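Local coordinates for protein putative peptidase (Chlamydophila abortus, PDB 3CE2) that probably acts as a zinc-dependent oligopeptidase of the M3B family, cleaving a variety of small bioactive peptides, at residues M441-L445 and I457-C461; A318-Q322 and E452-T456; A333-I337 and V397-A401. The contacts are given in a common frame with arbitrary orientation. Residue numbers count along the deposited sequence, not the author numbering.

Interaction 1. Residues M441-L445 and I457-C461; sequences MDSML and ILTRC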
loop_
_atom_site.group_PDB
_atom_site.type_symbol
_atom_site.label_atom_id
_atom_site.label_comp_id
_atom_site.label_asym_id
_atom_site.label_seq_id
_atom_site.Cartn_x
_atom_site.Cartn_y
_atom_site.Cartn_z
ATOM N N MET A 441 5.599 -8.150 17.171
ATOM C CA MET A 441 6.349 -7.320 18.113
ATOM C C MET A 441 5.683 -7.237 19.506
ATOM O O MET A 441 6.336 -7.407 20.530
ATOM C CB MET A 441 6.577 -5.918 17.544
ATOM C CG MET A 441 7.669 -5.812 16.488
ATOM S SD MET A 441 7.594 -4.179 15.683
ATOM C CE MET A 441 8.485 -4.529 14.169
ATOM N N ASP A 442 4.391 -6.992 19.555
ATOM C CA ASP A 442 3.709 -7.003 20.834
ATOM C C ASP A 442 3.955 -8.277 21.631
ATOM O O ASP A 442 4.283 -8.223 22.815
ATOM C CB ASP A 442 2.217 -6.829 20.657
ATOM C CG ASP A 442 1.512 -6.654 21.979
ATOM O OD1 ASP A 442 1.678 -5.563 22.555
ATOM O OD2 ASP A 442 0.817 -7.592 22.447
ATOM N N SER A 443 3.777 -9.423 20.988
ATOM C CA SER A 443 3.942 -10.708 21.650
ATOM C C SER A 443 5.376 -10.976 22.047
ATOM O O SER A 443 5.618 -11.579 23.092
ATOM C CB SER A 443 3.463 -11.846 20.759
ATOM O OG SER A 443 2.063 -11.788 20.585
ATOM N N MET A 444 6.325 -10.541 21.213
ATOM C CA MET A 444 7.744 -10.778 21.485
ATOM C C MET A 444 8.220 -9.967 22.681
ATOM O O MET A 444 9.095 -10.416 23.407
ATOM C CB MET A 444 8.625 -10.495 20.263
ATOM C CG MET A 444 8.576 -11.580 19.226
ATOM S SD MET A 444 9.713 -11.285 17.859
ATOM C CE MET A 444 11.247 -11.819 18.632
ATOM N N LEU A 445 7.658 -8.780 22.875
ATOM C CA LEU A 445 7.958 -7.978 24.059
ATOM C C LEU A 445 7.509 -8.689 25.305
ATOM O O LEU A 445 8.289 -8.897 26.218
ATOM C CB LEU A 445 7.187 -6.682 24.029
ATOM C CG LEU A 445 7.752 -5.597 23.157
ATOM C CD1 LEU A 445 6.960 -4.334 23.452
ATOM C CD2 LEU A 445 9.234 -5.443 23.487
ATOM N N ILE A 457 13.068 -3.903 19.972
ATOM C CA ILE A 457 11.712 -4.122 19.477
ATOM C C ILE A 457 10.836 -2.883 19.598
ATOM O O ILE A 457 10.140 -2.502 18.657
ATOM C CB ILE A 457 11.031 -5.238 20.236
ATOM C CG1 ILE A 457 11.752 -6.544 19.971
ATOM C CG2 ILE A 457 9.573 -5.341 19.834
ATOM C CD1 ILE A 457 11.440 -7.590 21.004
ATOM N N LEU A 458 10.856 -2.246 20.757
ATOM C CA LEU A 458 10.014 -1.077 20.948
ATOM C C LEU A 458 10.410 0.009 19.977
ATOM O O LEU A 458 9.576 0.780 19.506
ATOM C CB LEU A 458 10.143 -0.566 22.375
ATOM C CG LEU A 458 9.278 -1.319 23.372
ATOM C CD1 LEU A 458 9.932 -1.333 24.729
ATOM C CD2 LEU A 458 7.880 -0.696 23.428
ATOM N N THR A 459 11.695 0.071 19.680
ATOM C CA THR A 459 12.200 1.154 18.866
ATOM C C THR A 459 11.764 0.957 17.410
ATOM O O THR A 459 11.354 1.913 16.743
ATOM C CB THR A 459 13.725 1.290 19.014
ATOM O OG1 THR A 459 14.004 1.886 20.286
ATOM C CG2 THR A 459 14.275 2.186 17.944
ATOM N N ARG A 460 11.810 -0.293 16.943
ATOM C CA ARG A 460 11.461 -0.598 15.571
ATOM C C ARG A 460 9.982 -0.306 15.346
ATOM O O ARG A 460 9.563 0.259 14.324
ATOM C CB ARG A 460 11.767 -2.056 15.259
ATOM C CG ARG A 460 11.682 -2.366 13.774
ATOM C CD ARG A 460 12.327 -3.687 13.440
ATOM N NE ARG A 460 11.708 -4.778 14.187
ATOM C CZ ARG A 460 12.263 -5.399 15.226
ATOM N NH1 ARG A 460 11.602 -6.374 15.834
ATOM N NH2 ARG A 460 13.473 -5.052 15.654
ATOM N N CYS A 461 9.209 -0.686 16.345
ATOM C CA CYS A 461 7.789 -0.509 16.352
ATOM C C CYS A 461 7.348 0.960 16.388
ATOM O O CYS A 461 6.423 1.352 15.683
ATOM C CB CYS A 461 7.233 -1.254 17.556
ATOM S SG CYS A 461 5.557 -0.844 17.902
#
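Two consecutive helices of the M3 peptidase region, joined by a short turn, pack here as an antiparallel helical hairpin, with local axes 10.2 Å apart at 163°. Apolar contacts dominate. M441 and I457 form the centre of the interface: I457 CG2 lies 3.8 Å from M441 CB and 3.7 Å from L445 CD2, while I457 CD1 reaches M444 CB at 4.1 Å. L445 also meets L458, CD1 to CD2 at 3.8 Å, although the CA-to-CB bond of L458 points away. The extended M441 side chain crosses to the other helix, placing SD 3.5 Å from C461 CB. One contact has a polar partner: M441 CE lies 3.2 Å from R460 NE, so the methionine tip abuts the arginine at the margin of the interface. No hydrogen bond links the segments. Helix 590-607 covers L445 and L458, its K602 also forming a salt bridge with D442; L394 of the zinc-binding helix 394-416 touches M444 and R460, and T459 faces helix 292-306.

Interaction 2. Residues A318-Q322 and E452-T456; sequences APLSQ and EEKIT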
loop_
_atom_site.group_PDB
_atom_site.type_symbol
_atom_site.label_atom_id
_atom_site.label_comp_id
_atom_site.label_asym_id
_atom_site.label_seq_id
_atom_site.Cartn_x
_atom_site.Cartn_y
_atom_site.Cartn_z
ATOM N N ALA A 318 18.141 7.094 14.139
ATOM C CA ALA A 318 19.282 6.531 14.854
ATOM C C ALA A 318 18.817 5.382 15.735
ATOM O O ALA A 318 17.730 5.443 16.308
ATOM C CB ALA A 318 19.924 7.595 15.704
ATOM N N PRO A 319 19.632 4.332 15.864
ATOM C CA PRO A 319 19.222 3.245 16.747
ATOM C C PRO A 319 19.548 3.565 18.208
ATOM O O PRO A 319 20.468 4.332 18.481
ATOM C CB PRO A 319 20.070 2.054 16.278
ATOM C CG PRO A 319 20.988 2.586 15.216
ATOM C CD PRO A 319 20.946 4.082 15.268
ATOM N N LEU A 320 18.794 2.978 19.130
ATOM C CA LEU A 320 19.043 3.165 20.551
ATOM C C LEU A 320 19.854 2.024 21.120
ATOM O O LEU A 320 20.625 2.217 22.054
ATOM C CB LEU A 320 17.735 3.271 21.311
ATOM C CG LEU A 320 17.201 4.686 21.499
ATOM C CD1 LEU A 320 17.420 5.482 20.273
ATOM C CD2 LEU A 320 15.715 4.659 21.826
ATOM N N SER A 321 19.682 0.830 20.564
ATOM C CA SER A 321 20.359 -0.347 21.102
ATOM C C SER A 321 20.809 -1.246 19.978
ATOM O O SER A 321 20.489 -0.998 18.829
ATOM C CB SER A 321 19.445 -1.125 22.056
ATOM O OG SER A 321 18.314 -1.659 21.380
ATOM N N GLN A 322 21.540 -2.299 20.322
ATOM C CA GLN A 322 22.158 -3.150 19.327
ATOM C C GLN A 322 21.903 -4.630 19.618
ATOM O O GLN A 322 20.797 -5.135 19.408
ATOM C CB GLN A 322 23.651 -2.856 19.294
ATOM C CG GLN A 322 24.409 -3.548 18.190
ATOM C CD GLN A 322 25.910 -3.364 18.342
ATOM O OE1 GLN A 322 26.694 -4.230 17.954
ATOM N NE2 GLN A 322 26.315 -2.237 18.925
ATOM N N GLU A 452 17.837 -5.199 26.322
ATOM C CA GLU A 452 18.352 -4.627 25.080
ATOM C C GLU A 452 17.423 -4.985 23.931
ATOM O O GLU A 452 17.177 -4.182 23.033
ATOM C CB GLU A 452 19.789 -5.080 24.794
ATOM C CG GLU A 452 20.866 -4.327 25.611
ATOM C CD GLU A 452 21.071 -2.856 25.176
ATOM O OE1 GLU A 452 21.494 -2.621 24.014
ATOM O OE2 GLU A 452 20.831 -1.937 26.004
ATOM N N GLU A 453 16.888 -6.194 23.976
ATOM C CA GLU A 453 15.948 -6.638 22.968
ATOM C C GLU A 453 14.687 -5.776 23.039
ATOM O O GLU A 453 14.290 -5.141 22.065
ATOM C CB GLU A 453 15.604 -8.095 23.231
ATOM C CG GLU A 453 15.138 -8.881 22.039
ATOM C CD GLU A 453 14.737 -10.310 22.419
ATOM O OE1 GLU A 453 14.288 -11.069 21.521
ATOM O OE2 GLU A 453 14.869 -10.670 23.616
ATOM N N LYS A 454 14.069 -5.740 24.209
ATOM C CA LYS A 454 12.893 -4.918 24.410
ATOM C C LYS A 454 13.034 -3.521 23.811
ATOM O O LYS A 454 12.102 -2.995 23.206
ATOM C CB LYS A 454 12.572 -4.813 25.893
ATOM C CG LYS A 454 12.116 -6.119 26.519
ATOM C CD LYS A 454 11.437 -5.852 27.860
ATOM C CE LYS A 454 10.996 -7.142 28.534
ATOM N NZ LYS A 454 9.721 -6.936 29.281
ATOM N N ILE A 455 14.191 -2.906 23.986
ATOM C CA ILE A 455 14.382 -1.577 23.447
ATOM C C ILE A 455 14.446 -1.676 21.937
ATOM O O ILE A 455 13.790 -0.909 21.233
ATOM C CB ILE A 455 15.629 -0.900 24.022
ATOM C CG1 ILE A 455 15.416 -0.663 25.518
ATOM C CG2 ILE A 455 15.895 0.431 23.325
ATOM C CD1 ILE A 455 16.650 -0.162 26.257
ATOM N N THR A 456 15.200 -2.650 21.439
ATOM C CA THR A 456 15.279 -2.881 20.013
ATOM C C THR A 456 13.879 -3.009 19.421
ATOM O O THR A 456 13.529 -2.282 18.503
ATOM C CB THR A 456 16.169 -4.090 19.692
ATOM O OG1 THR A 456 17.533 -3.695 19.836
ATOM C CG2 THR A 456 15.989 -4.560 18.259
#
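A loop lies here against the first turns of a long helix, in the predominantly helical architecture of the M3 peptidase region. Segment 318-322 belongs to the connection between helices 292-306 and 330-340; segment 452-456 lies near the N-terminal end of helix 451-487. S321 buries the most surface. Its extended backbone carries the loop past the helix, its CA-to-CB bond points toward the helix, and its p rotamer brings OG to the T456 hydroxyl. The same OG atom lies 3.7 Å from I455 CG2, so it touches both I455 and T456. I455 supplies the apolar part: its CG2 methyl is 3.9 Å from L320 CB. L320 also touches K302, C305 and L306 of helix 292-306, and I455 rests on L609 near the end of the modelled chain, so this small apolar patch continues into both neighbours. E452 closes the exposed side. Its CA-to-CB bond runs sideways, but the m, m rotamer turns OE1 toward the loop, 3.2 Å from S321 CB and 3.7 Å from Q322 N. Beyond Q322 the next two residues are not modelled, so the contact involves the last modelled residues before that gap. It is a surface contact away from the zinc sites. At its centre is the hydrogen bond between S321 OG and T456 OG1, 2.7 Å long, in which either hydroxyl could be the donor.

Interaction 3. Residues A333-I337 and V397-A401; sequences AVDLI and VSVIA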
loop_
_atom_site.group_PDB
_atom_site.type_symbol
_atom_site.label_atom_id
_atom_site.label_comp_id
_atom_site.label_asym_id
_atom_site.label_seq_id
_atom_site.Cartn_x
_atom_site.Cartn_y
_atom_site.Cartn_z
ATOM N N ALA A 333 10.852 -19.996 12.679
ATOM C CA ALA A 333 10.091 -18.797 12.339
ATOM C C ALA A 333 8.615 -19.102 12.525
ATOM O O ALA A 333 7.894 -18.368 13.201
ATOM C CB ALA A 333 10.380 -18.350 10.913
ATOM N N VAL A 334 8.182 -20.210 11.939
ATOM C CA VAL A 334 6.816 -20.670 12.092
ATOM C C VAL A 334 6.377 -20.828 13.556
ATOM O O VAL A 334 5.325 -20.338 13.948
ATOM C CB VAL A 334 6.589 -21.973 11.334
ATOM C CG1 VAL A 334 5.154 -22.424 11.527
ATOM C CG2 VAL A 334 6.902 -21.777 9.848
ATOM N N ASP A 335 7.180 -21.491 14.375
ATOM C CA ASP A 335 6.816 -21.657 15.779
ATOM C C ASP A 335 6.612 -20.299 16.424
ATOM O O ASP A 335 5.738 -20.121 17.281
ATOM C CB ASP A 335 7.895 -22.431 16.538
ATOM C CG ASP A 335 8.043 -23.850 16.041
ATOM O OD1 ASP A 335 7.091 -24.336 15.385
ATOM O OD2 ASP A 335 9.106 -24.474 16.299
ATOM N N LEU A 336 7.435 -19.342 16.007
ATOM C CA LEU A 336 7.365 -17.989 16.528
ATOM C C LEU A 336 6.056 -17.312 16.097
ATOM O O LEU A 336 5.306 -16.797 16.933
ATOM C CB LEU A 336 8.582 -17.189 16.064
ATOM C CG LEU A 336 8.911 -15.941 16.881
ATOM C CD1 LEU A 336 8.922 -16.275 18.375
ATOM C CD2 LEU A 336 10.237 -15.352 16.434
ATOM N N ILE A 337 5.782 -17.329 14.797
ATOM C CA ILE A 337 4.543 -16.774 14.284
ATOM C C ILE A 337 3.379 -17.387 15.053
ATOM O O ILE A 337 2.532 -16.677 15.605
ATOM C CB ILE A 337 4.352 -17.102 12.785
ATOM C CG1 ILE A 337 5.373 -16.350 11.937
ATOM C CG2 ILE A 337 2.938 -16.758 12.333
ATOM C CD1 ILE A 337 5.426 -14.904 12.272
ATOM N N VAL A 397 11.423 -13.092 9.687
ATOM C CA VAL A 397 10.261 -13.567 10.424
ATOM C C VAL A 397 9.080 -12.614 10.250
ATOM O O VAL A 397 7.964 -13.047 9.965
ATOM C CB VAL A 397 10.581 -13.748 11.912
ATOM C CG1 VAL A 397 9.392 -14.332 12.637
ATOM C CG2 VAL A 397 11.785 -14.656 12.072
ATOM N N SER A 398 9.327 -11.316 10.374
ATOM C CA SER A 398 8.240 -10.355 10.267
ATOM C C SER A 398 7.686 -10.251 8.828
ATOM O O SER A 398 6.519 -9.895 8.615
ATOM C CB SER A 398 8.680 -8.986 10.777
ATOM O OG SER A 398 9.167 -8.242 9.690
ATOM N N VAL A 399 8.520 -10.570 7.848
ATOM C CA VAL A 399 8.073 -10.600 6.463
ATOM C C VAL A 399 7.075 -11.759 6.274
ATOM O O VAL A 399 6.062 -11.625 5.580
ATOM C CB VAL A 399 9.284 -10.680 5.483
ATOM C CG1 VAL A 399 8.842 -11.066 4.095
ATOM C CG2 VAL A 399 9.997 -9.343 5.439
ATOM N N ILE A 400 7.343 -12.889 6.923
ATOM C CA ILE A 400 6.351 -13.955 6.981
ATOM C C ILE A 400 5.067 -13.455 7.648
ATOM O O ILE A 400 3.972 -13.719 7.147
ATOM C CB ILE A 400 6.847 -15.136 7.794
ATOM C CG1 ILE A 400 8.014 -15.806 7.110
ATOM C CG2 ILE A 400 5.740 -16.149 8.006
ATOM C CD1 ILE A 400 8.581 -16.917 7.951
ATOM N N ALA A 401 5.197 -12.739 8.773
ATOM C CA ALA A 401 4.021 -12.195 9.457
ATOM C C ALA A 401 3.270 -11.221 8.554
ATOM O O ALA A 401 2.041 -11.236 8.504
ATOM C CB ALA A 401 4.390 -11.531 10.781
#
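This is a buried helix-helix contact between apolar side chains that backs the zinc-binding helix of the metallopeptidase fold: helix 394-416 carries the HExxH motif, whose H402 and H406 bind zinc together with E430. Helix 330-340 crosses the start of that helix at -54°, with local axes 9.9 Å apart. A333 lies closest in backbone, its CA 5.6 Å from V397 CA, and the small alanine allows this approach; its CB meets V397 CG2 at 4.1 Å and I400 CD1 at 3.8 Å. L336 CD2 adds a contact with V397 CG1 at 4.0 Å. I337 and V397 bury the most surface, nearly equally; I337 touches V397, I400 and A401, residues on one face of the opposing helix, with its CG1 4.0 Å from I400 CG2. L352 and L356 of helix 345-357 extend the apolar layer, on I337 and I400 respectively. Immediately before the zinc ligand H402, A401 receives the I337 side chain, CD1 to CB at 3.8 Å.

How the interactions relate
Interactions 1 and 2 share helix 451-487 on successive turns, their centres 10 Å apart; they touch where T459 OG1 meets L320 CD2 at 3.6 Å and L445 CD2 meets K454 O at 3.8 Å. Interaction 3 lies 14 Å from interaction 1, centre to centre, and M444 CE and L336 CD2 join them at 4.3 Å. Interactions 2 and 3 do not touch, their nearest atoms being about 8 Å apart. Proximity to the active site falls in the order 3, 1, 2: the side chain of A401 is about 11 Å and that of M441 about 14 Å from a bound zinc ion, and interaction 2 lies away from the zinc sites.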